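Local coordinates for glucose-6-phosphate isomerase (Chlamydia trachomatis D/UW-3/CX, PDB 6OTU), which catalyses the reversible isomerization of glucose-6-phosphate to fructose-6-phosphate, at residues F149-I155 with Q203-V209; F240-Q246 with Y256-L262. All coordinates share one frame. Numbering follows the deposited sequence.

Contact 1 (F149-I155 with Q203-V209); sequences FSTLVQI and QTLVVVV
F149 lays one face of its ring over L205 CB, which sits 4.0 Å from the ring centroid and 15° off the normal, a CH-pi contact. F149 follows the helix that leads into the strand, and its m rotamer (chi1 -50°) sets this overlap. Strands 151-155 and 204-209 run parallel, with axes 4.6 Å apart at closest and 20° between them. T151 pairs with T204, L152 with L205, V153 with V206, Q154 with V207 and I155 with V208. The bonds follow the parallel zigzag: T151 N to Q203 O 3.3 Å, L205 N to T151 O 2.8 Å, V153 N to L205 O 3.0 Å, V207 N to V153 O 2.8 Å, I155 N to V207 O 2.9 Å and V209 N to I155 O 2.8 Å. One face carries L152, L205, Q154 and V207; L152 CD1 lies 3.6 Å from V207 CG2. The other carries T151, T204, V153, V206, I155 and V208; I155 CD1 lies 3.6 Å from V206 CG1. Such buried parallel pairing is characteristic of the alpha-beta-alpha sandwich of a SIS domain. The side chain of V209 lies about 6 Å from the bound glucose-6-phosphate. Helix 275-285 packs on L152, Q154 and V207, helix 216-231 on V153, I155 and V208, while strands 180-184 and 240-245 flank the pair.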
loop_
_atom_site.group_PDB
_atom_site.type_symbol
_atom_site.label_atom_id
_atom_site.label_comp_id
_atom_site.label_asym_id
_atom_site.label_seq_id
_atom_site.Cartn_x
_atom_site.Cartn_y
_atom_site.Cartn_z
ATOM N N PHE A 149 -15.201 -27.688 10.759
ATOM C CA PHE A 149 -15.406 -26.287 10.397
ATOM C C PHE A 149 -15.045 -26.023 8.940
ATOM O O PHE A 149 -14.044 -26.536 8.427
ATOM C CB PHE A 149 -14.579 -25.358 11.277
ATOM C CG PHE A 149 -14.726 -25.622 12.752
ATOM C CD1 PHE A 149 -15.768 -25.057 13.472
ATOM C CD2 PHE A 149 -13.816 -26.421 13.419
ATOM C CE1 PHE A 149 -15.894 -25.288 14.840
ATOM C CE2 PHE A 149 -13.943 -26.657 14.782
ATOM C CZ PHE A 149 -14.977 -26.095 15.491
ATOM N N SER A 150 -15.857 -25.196 8.286
ATOM C CA SER A 150 -15.591 -24.717 6.940
ATOM C C SER A 150 -14.937 -23.343 6.918
ATOM O O SER A 150 -14.413 -22.942 5.877
ATOM C CB SER A 150 -16.911 -24.664 6.161
ATOM O OG SER A 150 -17.801 -23.778 6.819
ATOM N N THR A 151 -14.927 -22.636 8.045
ATOM C CA THR A 151 -14.644 -21.208 8.105
ATOM C C THR A 151 -13.738 -20.895 9.287
ATOM O O THR A 151 -14.023 -21.316 10.410
ATOM C CB THR A 151 -15.958 -20.433 8.241
ATOM O OG1 THR A 151 -16.809 -20.775 7.140
ATOM C CG2 THR A 151 -15.717 -18.937 8.267
ATOM N N LEU A 152 -12.669 -20.141 9.045
ATOM C CA LEU A 152 -11.781 -19.688 10.110
ATOM C C LEU A 152 -11.707 -18.165 10.093
ATOM O O LEU A 152 -11.529 -17.559 9.028
ATOM C CB LEU A 152 -10.374 -20.301 9.967
ATOM C CG LEU A 152 -9.410 -20.036 11.137
ATOM C CD1 LEU A 152 -8.514 -21.219 11.369
ATOM C CD2 LEU A 152 -8.567 -18.776 10.937
ATOM N N VAL A 153 -11.820 -17.550 11.272
ATOM C CA VAL A 153 -11.743 -16.095 11.434
ATOM C C VAL A 153 -10.591 -15.775 12.375
ATOM O O VAL A 153 -10.649 -16.095 13.567
ATOM C CB VAL A 153 -13.048 -15.498 11.971
ATOM C CG1 VAL A 153 -12.878 -13.997 12.202
ATOM C CG2 VAL A 153 -14.200 -15.780 11.005
ATOM N N GLN A 154 -9.546 -15.146 11.856
ATOM C CA GLN A 154 -8.419 -14.757 12.691
ATOM C C GLN A 154 -8.665 -13.356 13.228
ATOM O O GLN A 154 -8.762 -12.399 12.455
ATOM C CB GLN A 154 -7.106 -14.804 11.916
ATOM C CG GLN A 154 -5.898 -14.451 12.757
ATOM C CD GLN A 154 -4.709 -15.378 12.527
ATOM O OE1 GLN A 154 -4.870 -16.588 12.307
ATOM N NE2 GLN A 154 -3.504 -14.814 12.596
ATOM N N ILE A 155 -8.780 -13.250 14.548
ATOM C CA ILE A 155 -8.891 -11.984 15.255
ATOM C C ILE A 155 -7.505 -11.634 15.777
ATOM O O ILE A 155 -6.919 -12.389 16.561
ATOM C CB ILE A 155 -9.913 -12.062 16.404
ATOM C CG1 ILE A 155 -11.321 -12.341 15.861
ATOM C CG2 ILE A 155 -9.888 -10.785 17.235
ATOM C CD1 ILE A 155 -12.405 -12.414 16.924
ATOM N N GLN A 203 -20.458 -23.096 11.742
ATOM C CA GLN A 203 -19.394 -23.680 10.939
ATOM C C GLN A 203 -18.061 -22.964 11.113
ATOM O O GLN A 203 -17.097 -23.295 10.419
ATOM C CB GLN A 203 -19.800 -23.677 9.461
ATOM C CG GLN A 203 -20.612 -24.891 9.040
ATOM C CD GLN A 203 -19.952 -26.204 9.455
ATOM O OE1 GLN A 203 -18.861 -26.534 8.988
ATOM N NE2 GLN A 203 -20.612 -26.953 10.339
ATOM N N THR A 204 -17.976 -22.003 12.024
ATOM C CA THR A 204 -16.842 -21.090 12.092
ATOM C C THR A 204 -15.984 -21.405 13.305
ATOM O O THR A 204 -16.499 -21.565 14.415
ATOM C CB THR A 204 -17.309 -19.627 12.151
ATOM O OG1 THR A 204 -17.994 -19.278 10.938
ATOM C CG2 THR A 204 -16.123 -18.702 12.323
ATOM N N LEU A 205 -14.680 -21.492 13.086
ATOM C CA LEU A 205 -13.697 -21.532 14.155
ATOM C C LEU A 205 -13.063 -20.143 14.285
ATOM O O LEU A 205 -12.562 -19.591 13.301
ATOM C CB LEU A 205 -12.639 -22.600 13.852
ATOM C CG LEU A 205 -11.438 -22.591 14.803
ATOM C CD1 LEU A 205 -11.866 -23.135 16.165
ATOM C CD2 LEU A 205 -10.249 -23.370 14.239
ATOM N N VAL A 206 -13.106 -19.563 15.482
ATOM C CA VAL A 206 -12.568 -18.221 15.704
ATOM C C VAL A 206 -11.215 -18.350 16.386
ATOM O O VAL A 206 -11.128 -18.879 17.497
ATOM C CB VAL A 206 -13.515 -17.362 16.556
ATOM C CG1 VAL A 206 -12.863 -16.005 16.850
ATOM C CG2 VAL A 206 -14.867 -17.201 15.875
ATOM N N VAL A 207 -10.162 -17.854 15.752
ATOM C CA VAL A 207 -8.805 -17.966 16.283
ATOM C C VAL A 207 -8.374 -16.576 16.743
ATOM O O VAL A 207 -8.094 -15.693 15.921
ATOM C CB VAL A 207 -7.827 -18.544 15.247
ATOM C CG1 VAL A 207 -6.440 -18.771 15.869
ATOM C CG2 VAL A 207 -8.370 -19.849 14.690
ATOM N N VAL A 208 -8.334 -16.377 18.054
ATOM C CA VAL A 208 -7.897 -15.112 18.634
ATOM C C VAL A 208 -6.387 -15.175 18.844
ATOM O O VAL A 208 -5.886 -15.995 19.624
ATOM C CB VAL A 208 -8.630 -14.816 19.952
ATOM C CG1 VAL A 208 -8.497 -13.344 20.309
ATOM C CG2 VAL A 208 -10.091 -15.220 19.843
ATOM N N VAL A 209 -5.663 -14.313 18.147
ATOM C CA VAL A 209 -4.210 -14.340 18.122
ATOM C C VAL A 209 -3.728 -13.036 18.742
ATOM O O VAL A 209 -3.937 -11.955 18.176
ATOM C CB VAL A 209 -3.663 -14.520 16.694
ATOM C CG1 VAL A 209 -2.145 -14.533 16.699
ATOM C CG2 VAL A 209 -4.223 -15.797 16.057
#

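Contact 2 (F240-Q246 with Y256-L262); sequences FVAVTSQ and YLEVFHL
Strands 240-245 and 258-262 are parallel, 4.6 Å apart at their closest and 28° between axes. A242 pairs with V259, V243 with F260, T244 with H261 and S245 with L262. Backbone donors and acceptors alternate. L257 N reaches F240 O at 2.7 Å, A242 N reaches E258 O at 3.0 Å, F260 N reaches A242 O at 2.8 Å, T244 N reaches F260 O at 3.0 Å and L262 N reaches T244 O at 3.2 Å. A weak bond, Q246 N to L262 O at 3.3 Å, ends the ladder. V259 N is taken by E258 OE1 at 2.9 Å, which also forms salt bridges to R137 and K253. H261 N bonds E134. Among side chains, T244 OG1 meets S248, S245 OG meets D264, and H261 NE2 meets D251. Y256, in the m rotamer, turns a ring face to A242 CB, 3.5 Å from the centroid, a CH-pi contact. On the sheet face that carries V241, V243 and F260, V241 CG1 meets the edge of the F260 ring at CD2, 4.0 Å away. Strand 258-262 is the edge of the parallel sheet, so the outward amides of V259 and H261 find carboxylates, E258 and E134, in place of a further strand.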
loop_
_atom_site.group_PDB
_atom_site.type_symbol
_atom_site.label_atom_id
_atom_site.label_comp_id
_atom_site.label_asym_id
_atom_site.label_seq_id
_atom_site.Cartn_x
_atom_site.Cartn_y
_atom_site.Cartn_z
ATOM N N PHE A 240 -13.859 -21.157 19.951
ATOM C CA PHE A 240 -12.785 -20.176 20.106
ATOM C C PHE A 240 -11.471 -20.856 20.468
ATOM O O PHE A 240 -11.410 -21.653 21.412
ATOM C CB PHE A 240 -13.153 -19.125 21.150
ATOM C CG PHE A 240 -14.223 -18.190 20.683
ATOM C CD1 PHE A 240 -15.546 -18.609 20.621
ATOM C CD2 PHE A 240 -13.907 -16.911 20.262
ATOM C CE1 PHE A 240 -16.533 -17.761 20.160
ATOM C CE2 PHE A 240 -14.905 -16.044 19.810
ATOM C CZ PHE A 240 -16.210 -16.473 19.756
ATOM N N VAL A 241 -10.431 -20.538 19.700
ATOM C CA VAL A 241 -9.074 -21.023 19.905
ATOM C C VAL A 241 -8.199 -19.814 20.202
ATOM O O VAL A 241 -8.384 -18.747 19.603
ATOM C CB VAL A 241 -8.566 -21.796 18.664
ATOM C CG1 VAL A 241 -7.035 -21.835 18.605
ATOM C CG2 VAL A 241 -9.146 -23.209 18.646
ATOM N N ALA A 242 -7.269 -19.961 21.146
ATOM C CA ALA A 242 -6.331 -18.888 21.442
ATOM C C ALA A 242 -4.918 -19.249 20.989
ATOM O O ALA A 242 -4.502 -20.415 21.011
ATOM C CB ALA A 242 -6.333 -18.534 22.930
ATOM N N VAL A 243 -4.202 -18.221 20.540
ATOM C CA VAL A 243 -2.782 -18.283 20.232
ATOM C C VAL A 243 -2.167 -17.103 20.967
ATOM O O VAL A 243 -2.473 -15.951 20.652
ATOM C CB VAL A 243 -2.505 -18.208 18.723
ATOM C CG1 VAL A 243 -1.010 -18.283 18.426
ATOM C CG2 VAL A 243 -3.240 -19.324 17.999
ATOM N N THR A 244 -1.337 -17.382 21.970
ATOM C CA THR A 244 -0.811 -16.333 22.833
ATOM C C THR A 244 0.497 -16.790 23.462
ATOM O O THR A 244 0.855 -17.973 23.417
ATOM C CB THR A 244 -1.809 -15.943 23.939
ATOM O OG1 THR A 244 -1.257 -14.869 24.694
ATOM C CG2 THR A 244 -2.051 -17.105 24.898
ATOM N N SER A 245 1.206 -15.824 24.050
ATOM C CA SER A 245 2.410 -16.104 24.821
ATOM C C SER A 245 2.101 -17.026 25.998
ATOM O O SER A 245 1.027 -16.959 26.601
ATOM C CB SER A 245 3.019 -14.795 25.332
ATOM O OG SER A 245 4.426 -14.912 25.450
ATOM N N GLN A 246 3.054 -17.895 26.331
ATOM C CA GLN A 246 2.848 -18.789 27.463
ATOM C C GLN A 246 2.750 -17.991 28.759
ATOM O O GLN A 246 3.521 -17.058 28.990
ATOM C CB GLN A 246 3.979 -19.810 27.553
ATOM C CG GLN A 246 3.648 -21.010 28.425
ATOM C CD GLN A 246 4.303 -22.285 27.921
ATOM O OE1 GLN A 246 5.352 -22.245 27.278
ATOM N NE2 GLN A 246 3.680 -23.425 28.207
ATOM N N TYR A 256 -11.013 -21.366 26.184
ATOM C CA TYR A 256 -10.805 -21.681 24.776
ATOM C C TYR A 256 -10.847 -23.187 24.534
ATOM O O TYR A 256 -10.394 -23.986 25.365
ATOM C CB TYR A 256 -9.475 -21.106 24.291
ATOM C CG TYR A 256 -9.428 -19.597 24.408
ATOM C CD1 TYR A 256 -10.002 -18.787 23.429
ATOM C CD2 TYR A 256 -8.828 -18.982 25.505
ATOM C CE1 TYR A 256 -9.976 -17.419 23.535
ATOM C CE2 TYR A 256 -8.795 -17.611 25.616
ATOM C CZ TYR A 256 -9.373 -16.832 24.631
ATOM O OH TYR A 256 -9.344 -15.463 24.735
ATOM N N LEU A 257 -11.406 -23.563 23.383
ATOM C CA LEU A 257 -11.397 -24.959 22.957
ATOM C C LEU A 257 -9.977 -25.513 22.917
ATOM O O LEU A 257 -9.738 -26.670 23.279
ATOM C CB LEU A 257 -12.070 -25.084 21.585
ATOM C CG LEU A 257 -11.768 -26.358 20.785
ATOM C CD1 LEU A 257 -12.563 -27.562 21.294
ATOM C CD2 LEU A 257 -12.009 -26.131 19.294
ATOM N N GLU A 258 -9.023 -24.698 22.479
ATOM C CA GLU A 258 -7.617 -25.070 22.489
ATOM C C GLU A 258 -6.809 -23.789 22.609
ATOM O O GLU A 258 -7.298 -22.693 22.308
ATOM C CB GLU A 258 -7.221 -25.864 21.231
ATOM C CG GLU A 258 -5.796 -26.449 21.216
ATOM C CD GLU A 258 -5.469 -27.307 22.430
ATOM O OE1 GLU A 258 -5.182 -26.746 23.504
ATOM O OE2 GLU A 258 -5.484 -28.550 22.315
ATOM N N VAL A 259 -5.572 -23.938 23.073
ATOM C CA VAL A 259 -4.669 -22.811 23.268
ATOM C C VAL A 259 -3.303 -23.210 22.728
ATOM O O VAL A 259 -2.742 -24.226 23.152
ATOM C CB VAL A 259 -4.558 -22.398 24.748
ATOM C CG1 VAL A 259 -3.445 -21.352 24.926
ATOM C CG2 VAL A 259 -5.917 -21.898 25.286
ATOM N N PHE A 260 -2.769 -22.415 21.795
ATOM C CA PHE A 260 -1.424 -22.602 21.260
ATOM C C PHE A 260 -0.524 -21.465 21.741
ATOM O O PHE A 260 -0.989 -20.379 22.083
ATOM C CB PHE A 260 -1.437 -22.678 19.719
ATOM C CG PHE A 260 -2.209 -23.857 19.174
ATOM C CD1 PHE A 260 -1.587 -25.086 18.986
ATOM C CD2 PHE A 260 -3.569 -23.738 18.865
ATOM C CE1 PHE A 260 -2.305 -26.181 18.482
ATOM C CE2 PHE A 260 -4.297 -24.818 18.370
ATOM C CZ PHE A 260 -3.664 -26.048 18.181
ATOM N N HIS A 261 0.776 -21.723 21.764
ATOM C CA HIS A 261 1.733 -20.801 22.358
ATOM C C HIS A 261 2.787 -20.350 21.356
ATOM O O HIS A 261 3.241 -21.130 20.510
ATOM C CB HIS A 261 2.457 -21.443 23.551
ATOM C CG HIS A 261 1.543 -21.984 24.598
ATOM N ND1 HIS A 261 1.620 -23.283 25.047
ATOM C CD2 HIS A 261 0.536 -21.404 25.291
ATOM C CE1 HIS A 261 0.698 -23.482 25.972
ATOM N NE2 HIS A 261 0.024 -22.358 26.137
ATOM N N LEU A 262 3.168 -19.087 21.474
ATOM C CA LEU A 262 4.484 -18.586 21.120
ATOM C C LEU A 262 5.157 -18.171 22.433
ATOM O O LEU A 262 4.681 -18.505 23.516
ATOM C CB LEU A 262 4.375 -17.452 20.095
ATOM C CG LEU A 262 3.704 -16.138 20.511
ATOM C CD1 LEU A 262 4.244 -14.998 19.646
ATOM C CD2 LEU A 262 2.163 -16.207 20.417
#

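From the N terminus, helix 122-148 leads into strand 151-155. The chain then passes through strand 180-184 before strand 204-209 closes contact 1. In the sheet, strand 151-155 lies between strands 180-184 and 204-209. Helix 216-231 carries the chain on to strand 240-245, and a short connection without helix or strand closes contact 2 at strand 258-262. The two closures are in series; neither encloses the other. They join through strands 204-209 and 240-245, adjacent in one five-stranded parallel sheet. V208 N to V241 O and V241 N to V206 O, both 2.8 Å, are probable hydrogen bonds. Helix 275-285 then packs across both contacts.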